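Local coordinates for protein beta-lactamase Rm3 (Uncultured bacterium, PDB 5IQK) that probably hydrolyses the beta-lactam ring of antibiotics as a zinc-dependent subclass B3 metallo-beta-lactamase, an activity that confers antibiotic resistance, at residues 14-19 with 229-233; 215-219 with 244-250. All coordinates share one frame; numbering follows the deposited sequence.

Interaction 1: residues 14-19 with 229-233; sequences QAPFRL and LWQRL
The side-chain amide of Q14, spread over the benzo ring of W230, is gripped at both its polar ends. NE2 of Q14 donates to the carbonyl O of A15 at 3.0 Å, the acceptor lying in the amide plane and the bond landing on a lone pair; OE1 accepts from NZ of K29. Thus fixed in rotation, the amide plane is tilted 23° from that of the indole, OE1 of Q14 standing 3.5 Å from CZ3 of W230, above one face and toward the rim. K29 secures the indole too, because its backbone O receives the W230 NE1 proton. Here 14-19 leads into strand 17-20, an edge strand of the seven-stranded sheet in the metallo-beta-lactamase alpha-beta fold, and segment 229-233, the start of helix 229-239, runs nearly perpendicular to residues 17-19 (98° between their directions). F17 is the strand's main contribution. With CG set between the backbone N and the carbonyl carbon (chi1 55°), its ring reaches toward the helix and takes CD1 of L233 over its centre, a CH-pi contact of 3.7 Å to the centroid. The same ring brings CE2 of F17 in plane to the edge of W230, 3.9 Å from CZ3. L229, one helical turn before L233, places CD2 at the F17 edge, 4.2 Å from CZ. Y25, on the adjacent strand, meets the rings of both F17 and W230, edge-to-face in the latter case.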
loop_
_atom_site.group_PDB
_atom_site.type_symbol
_atom_site.label_atom_id
_atom_site.label_comp_id
_atom_site.label_asym_id
_atom_site.label_seq_id
_atom_site.Cartn_x
_atom_site.Cartn_y
_atom_site.Cartn_z
ATOM N N GLN A 14 -4.994 -8.836 12.859
ATOM C CA GLN A 14 -5.887 -9.430 11.881
ATOM C C GLN A 14 -5.341 -10.794 11.518
ATOM O O GLN A 14 -4.184 -10.913 11.132
ATOM C CB GLN A 14 -6.008 -8.552 10.629
ATOM C CG GLN A 14 -6.774 -9.242 9.517
ATOM C CD GLN A 14 -8.194 -9.564 9.925
ATOM O OE1 GLN A 14 -8.950 -8.675 10.283
ATOM N NE2 GLN A 14 -8.558 -10.845 9.892
ATOM N N ALA A 15 -6.156 -11.832 11.665
ATOM C CA ALA A 15 -5.747 -13.163 11.214
ATOM C C ALA A 15 -5.541 -13.168 9.695
ATOM O O ALA A 15 -6.390 -12.676 8.955
ATOM C CB ALA A 15 -6.783 -14.200 11.629
ATOM N N PRO A 16 -4.409 -13.720 9.222
ATOM C CA PRO A 16 -4.112 -13.705 7.781
ATOM C C PRO A 16 -5.012 -14.648 6.982
ATOM O O PRO A 16 -5.538 -15.602 7.543
ATOM C CB PRO A 16 -2.656 -14.163 7.726
ATOM C CG PRO A 16 -2.521 -15.072 8.907
ATOM C CD PRO A 16 -3.388 -14.465 9.983
ATOM N N PHE A 17 -5.185 -14.379 5.690
ATOM C CA PHE A 17 -6.070 -15.181 4.845
ATOM C C PHE A 17 -5.702 -15.093 3.364
ATOM O O PHE A 17 -5.091 -14.123 2.903
ATOM C CB PHE A 17 -7.535 -14.752 5.024
ATOM C CG PHE A 17 -7.780 -13.281 4.784
ATOM C CD1 PHE A 17 -8.254 -12.831 3.558
ATOM C CD2 PHE A 17 -7.552 -12.358 5.787
ATOM C CE1 PHE A 17 -8.479 -11.478 3.334
ATOM C CE2 PHE A 17 -7.773 -11.015 5.570
ATOM C CZ PHE A 17 -8.236 -10.578 4.343
ATOM N N ARG A 18 -6.159 -16.045 2.595
ATOM C CA ARG A 18 -5.939 -16.023 1.193
ATOM C C ARG A 18 -6.941 -15.160 0.496
ATOM O O ARG A 18 -8.099 -15.178 0.788
ATOM C CB ARG A 18 -6.031 -17.440 0.622
ATOM C CG ARG A 18 -6.042 -17.493 -0.879
ATOM C CD ARG A 18 -6.380 -18.894 -1.365
ATOM N NE ARG A 18 -5.378 -19.485 -2.226
ATOM C CZ ARG A 18 -5.390 -20.743 -2.573
ATOM N NH1 ARG A 18 -6.359 -21.512 -2.135
ATOM N NH2 ARG A 18 -4.472 -21.235 -3.370
ATOM N N LEU A 19 -6.474 -14.385 -0.454
ATOM C CA LEU A 19 -7.356 -13.529 -1.236
ATOM C C LEU A 19 -7.792 -14.231 -2.503
ATOM O O LEU A 19 -8.979 -14.486 -2.713
ATOM C CB LEU A 19 -6.660 -12.217 -1.574
ATOM C CG LEU A 19 -6.553 -11.271 -0.395
ATOM C CD1 LEU A 19 -5.435 -10.268 -0.663
ATOM C CD2 LEU A 19 -7.889 -10.570 -0.204
ATOM N N LEU A 229 -12.510 -4.140 2.846
ATOM C CA LEU A 229 -11.932 -5.483 2.932
ATOM C C LEU A 229 -12.590 -6.319 4.020
ATOM O O LEU A 229 -12.692 -7.547 3.874
ATOM C CB LEU A 229 -10.423 -5.423 3.167
ATOM C CG LEU A 229 -9.673 -6.756 3.065
ATOM C CD1 LEU A 229 -9.932 -7.420 1.716
ATOM C CD2 LEU A 229 -8.183 -6.560 3.280
ATOM N N TRP A 230 -13.014 -5.692 5.115
ATOM C CA TRP A 230 -13.580 -6.489 6.206
ATOM C C TRP A 230 -15.015 -6.918 5.916
ATOM O O TRP A 230 -15.430 -8.001 6.345
ATOM C CB TRP A 230 -13.461 -5.732 7.537
ATOM C CG TRP A 230 -12.058 -5.279 7.788
ATOM C CD1 TRP A 230 -11.662 -4.056 8.265
ATOM C CD2 TRP A 230 -10.843 -6.015 7.513
ATOM N NE1 TRP A 230 -10.289 -3.997 8.325
ATOM C CE2 TRP A 230 -9.764 -5.176 7.867
ATOM C CE3 TRP A 230 -10.569 -7.304 7.022
ATOM C CZ2 TRP A 230 -8.431 -5.580 7.739
ATOM C CZ3 TRP A 230 -9.245 -7.701 6.891
ATOM C CH2 TRP A 230 -8.191 -6.838 7.251
ATOM N N GLN A 231 -15.764 -6.117 5.161
ATOM C CA GLN A 231 -17.071 -6.574 4.683
ATOM C C GLN A 231 -16.884 -7.764 3.735
ATOM O O GLN A 231 -17.592 -8.779 3.823
ATOM C CB GLN A 231 -17.841 -5.471 3.963
ATOM C CG GLN A 231 -18.281 -4.308 4.860
ATOM C CD GLN A 231 -17.252 -3.194 4.918
ATOM O OE1 GLN A 231 -16.046 -3.432 4.827
ATOM N NE2 GLN A 231 -17.728 -1.964 5.062
ATOM N N ARG A 232 -15.936 -7.611 2.819
ATOM C CA ARG A 232 -15.606 -8.645 1.833
ATOM C C ARG A 232 -15.146 -9.937 2.508
ATOM O O ARG A 232 -15.593 -11.033 2.139
ATOM C CB ARG A 232 -14.520 -8.098 0.891
ATOM C CG ARG A 232 -15.080 -7.053 -0.068
ATOM C CD ARG A 232 -14.007 -6.175 -0.712
ATOM N NE ARG A 232 -13.116 -6.848 -1.644
ATOM C CZ ARG A 232 -11.876 -6.436 -1.891
ATOM N NH1 ARG A 232 -11.385 -5.375 -1.257
ATOM N NH2 ARG A 232 -11.130 -7.084 -2.758
ATOM N N LEU A 233 -14.267 -9.808 3.503
ATOM C CA LEU A 233 -13.804 -10.961 4.281
ATOM C C LEU A 233 -14.953 -11.674 4.978
ATOM O O LEU A 233 -15.031 -12.901 4.940
ATOM C CB LEU A 233 -12.753 -10.556 5.318
ATOM C CG LEU A 233 -12.238 -11.692 6.216
ATOM C CD1 LEU A 233 -11.528 -12.764 5.371
ATOM C CD2 LEU A 233 -11.295 -11.166 7.278
#

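Interaction 2: residues 215-219 with 244-250; sequences PCDVL and FVDPQAC
C216 is tied to C250 by a disulfide, SG to SG 2.1 Å with a right-handed chi3 of 73°, which staples this loop to the first turn of helix 249-269. The backbone of C216 adds softer links: its N donates to a water that in turn donates to O of P247, and its O meets the CA-H of P247, 3.2 Å from CA. At D217 the carbonyl O accepts the peptide N of D246 at 2.9 Å in a nearly straight bond. D246 also works on its own chain, OD2 taking N of Q248 from above the carboxylate plane in a capping bond, within the type I turn that precedes the helix. The side chain of V218 crosses that of V245 at about a right angle, CG2 to CG2 3.9 Å. L219 is pressed against the start of the helix, its CB 3.8 Å from CB of A249 and its CD1 close to SG of C250, while its N donates to a water, 3.0 Å from that N, that also lies within hydrogen-bonding distance of O of D217 and O of F244. The strand 218-221 begun here is the edge of the five-stranded sheet, running parallel to 171-178, where N174 N holds OD2 of D217; helix 229-239 lies against V218 and F244.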
loop_
_atom_site.group_PDB
_atom_site.type_symbol
_atom_site.label_atom_id
_atom_site.label_comp_id
_atom_site.label_asym_id
_atom_site.label_seq_id
_atom_site.Cartn_x
_atom_site.Cartn_y
_atom_site.Cartn_z
ATOM N N PRO A 215 -7.055 -2.529 -15.193
ATOM C CA PRO A 215 -7.724 -3.828 -15.045
ATOM C C PRO A 215 -7.749 -4.170 -13.564
ATOM O O PRO A 215 -6.711 -4.076 -12.908
ATOM C CB PRO A 215 -6.834 -4.786 -15.844
ATOM C CG PRO A 215 -6.112 -3.886 -16.829
ATOM C CD PRO A 215 -5.888 -2.599 -16.084
ATOM N N CYS A 216 -8.918 -4.495 -13.024
ATOM C CA CYS A 216 -9.062 -4.517 -11.575
ATOM C C CYS A 216 -10.058 -5.552 -11.063
ATOM O O CYS A 216 -11.188 -5.209 -10.737
ATOM C CB CYS A 216 -9.478 -3.122 -11.105
ATOM S SG CYS A 216 -9.521 -2.857 -9.321
ATOM N N ASP A 217 -9.641 -6.809 -10.971
ATOM C CA ASP A 217 -10.523 -7.848 -10.431
ATOM C C ASP A 217 -10.526 -7.931 -8.905
ATOM O O ASP A 217 -11.589 -8.059 -8.293
ATOM C CB ASP A 217 -10.153 -9.211 -11.011
ATOM C CG ASP A 217 -10.396 -9.285 -12.493
ATOM O OD1 ASP A 217 -11.466 -8.808 -12.930
ATOM O OD2 ASP A 217 -9.519 -9.806 -13.217
ATOM N N VAL A 218 -9.344 -7.917 -8.294
ATOM C CA VAL A 218 -9.246 -7.922 -6.837
ATOM C C VAL A 218 -8.430 -6.734 -6.322
ATOM O O VAL A 218 -7.228 -6.604 -6.593
ATOM C CB VAL A 218 -8.627 -9.238 -6.293
ATOM C CG1 VAL A 218 -8.547 -9.191 -4.766
ATOM C CG2 VAL A 218 -9.435 -10.459 -6.750
ATOM N N LEU A 219 -9.100 -5.879 -5.562
ATOM C CA LEU A 219 -8.479 -4.683 -5.009
ATOM C C LEU A 219 -8.132 -4.838 -3.534
ATOM O O LEU A 219 -8.963 -5.251 -2.723
ATOM C CB LEU A 219 -9.401 -3.476 -5.200
ATOM C CG LEU A 219 -8.965 -2.170 -4.522
ATOM C CD1 LEU A 219 -7.656 -1.692 -5.154
ATOM C CD2 LEU A 219 -10.043 -1.090 -4.618
ATOM N N PHE A 244 -14.190 -11.472 -2.787
ATOM C CA PHE A 244 -13.130 -10.473 -2.940
ATOM C C PHE A 244 -13.062 -9.909 -4.353
ATOM O O PHE A 244 -12.343 -8.944 -4.607
ATOM C CB PHE A 244 -11.774 -11.069 -2.567
ATOM C CG PHE A 244 -11.672 -11.482 -1.138
ATOM C CD1 PHE A 244 -11.689 -10.537 -0.128
ATOM C CD2 PHE A 244 -11.559 -12.824 -0.795
ATOM C CE1 PHE A 244 -11.603 -10.915 1.196
ATOM C CE2 PHE A 244 -11.480 -13.208 0.537
ATOM C CZ PHE A 244 -11.504 -12.236 1.536
ATOM N N VAL A 245 -13.805 -10.528 -5.268
ATOM C CA VAL A 245 -13.775 -10.161 -6.681
ATOM C C VAL A 245 -14.855 -9.146 -7.040
ATOM O O VAL A 245 -16.040 -9.383 -6.819
ATOM C CB VAL A 245 -13.918 -11.420 -7.567
ATOM C CG1 VAL A 245 -13.938 -11.056 -9.042
ATOM C CG2 VAL A 245 -12.788 -12.365 -7.264
ATOM N N ASP A 246 -14.425 -8.013 -7.592
ATOM C CA ASP A 246 -15.317 -6.926 -7.976
ATOM C C ASP A 246 -14.602 -6.045 -9.003
ATOM O O ASP A 246 -13.731 -5.245 -8.650
ATOM C CB ASP A 246 -15.739 -6.111 -6.744
ATOM C CG ASP A 246 -16.722 -4.994 -7.073
ATOM O OD1 ASP A 246 -17.122 -4.275 -6.134
ATOM O OD2 ASP A 246 -17.084 -4.816 -8.257
ATOM N N PRO A 247 -14.968 -6.194 -10.283
ATOM C CA PRO A 247 -14.286 -5.501 -11.381
ATOM C C PRO A 247 -14.490 -3.992 -11.350
ATOM O O PRO A 247 -13.789 -3.269 -12.056
ATOM C CB PRO A 247 -14.933 -6.103 -12.631
ATOM C CG PRO A 247 -15.543 -7.389 -12.169
ATOM C CD PRO A 247 -16.003 -7.114 -10.780
ATOM N N GLN A 248 -15.418 -3.532 -10.521
ATOM C CA GLN A 248 -15.720 -2.107 -10.417
ATOM C C GLN A 248 -14.997 -1.429 -9.253
ATOM O O GLN A 248 -15.155 -0.219 -9.038
ATOM C CB GLN A 248 -17.234 -1.911 -10.275
ATOM C CG GLN A 248 -18.033 -2.056 -11.571
ATOM C CD GLN A 248 -17.705 -0.971 -12.588
ATOM O OE1 GLN A 248 -17.674 0.218 -12.256
ATOM N NE2 GLN A 248 -17.465 -1.374 -13.830
ATOM N N ALA A 249 -14.211 -2.201 -8.505
ATOM C CA ALA A 249 -13.626 -1.718 -7.247
ATOM C C ALA A 249 -12.696 -0.510 -7.400
ATOM O O ALA A 249 -12.801 0.436 -6.633
ATOM C CB ALA A 249 -12.885 -2.847 -6.547
ATOM N N CYS A 250 -11.774 -0.541 -8.360
ATOM C CA CYS A 250 -10.882 0.610 -8.543
ATOM C C CYS A 250 -11.650 1.864 -8.958
ATOM O O CYS A 250 -11.311 2.956 -8.523
ATOM C CB CYS A 250 -9.787 0.309 -9.562
ATOM S SG CYS A 250 -8.679 -1.003 -9.043
HETATM O O HOH W 1 -11.697 -4.038 -13.968
HETATM O O HOH W 2 -12.061 -6.149 -5.830
#

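Both contacts are partly buried and lie at similar distances from the centre of the chain, about 15 and 16 Å between centres, yet they secure different sheets. Interaction 1 fastens helix 229-239 to the edge of the seven-stranded sheet through aromatic and aliphatic side chains; K29 holds both Q14 OE1 and W230 NE1. Interaction 2 anchors the edge of the five-stranded sheet to the start of helix 249-269, and relies on a covalent bond, backbone bonding and water. They meet at helix 229-239: R232 sends NH1 to O of L219 and NH2 to O of F244, both probable hydrogen bonds. The F244 ring also joins the two contacts, its CZ 3.6 Å from CE1 of F17.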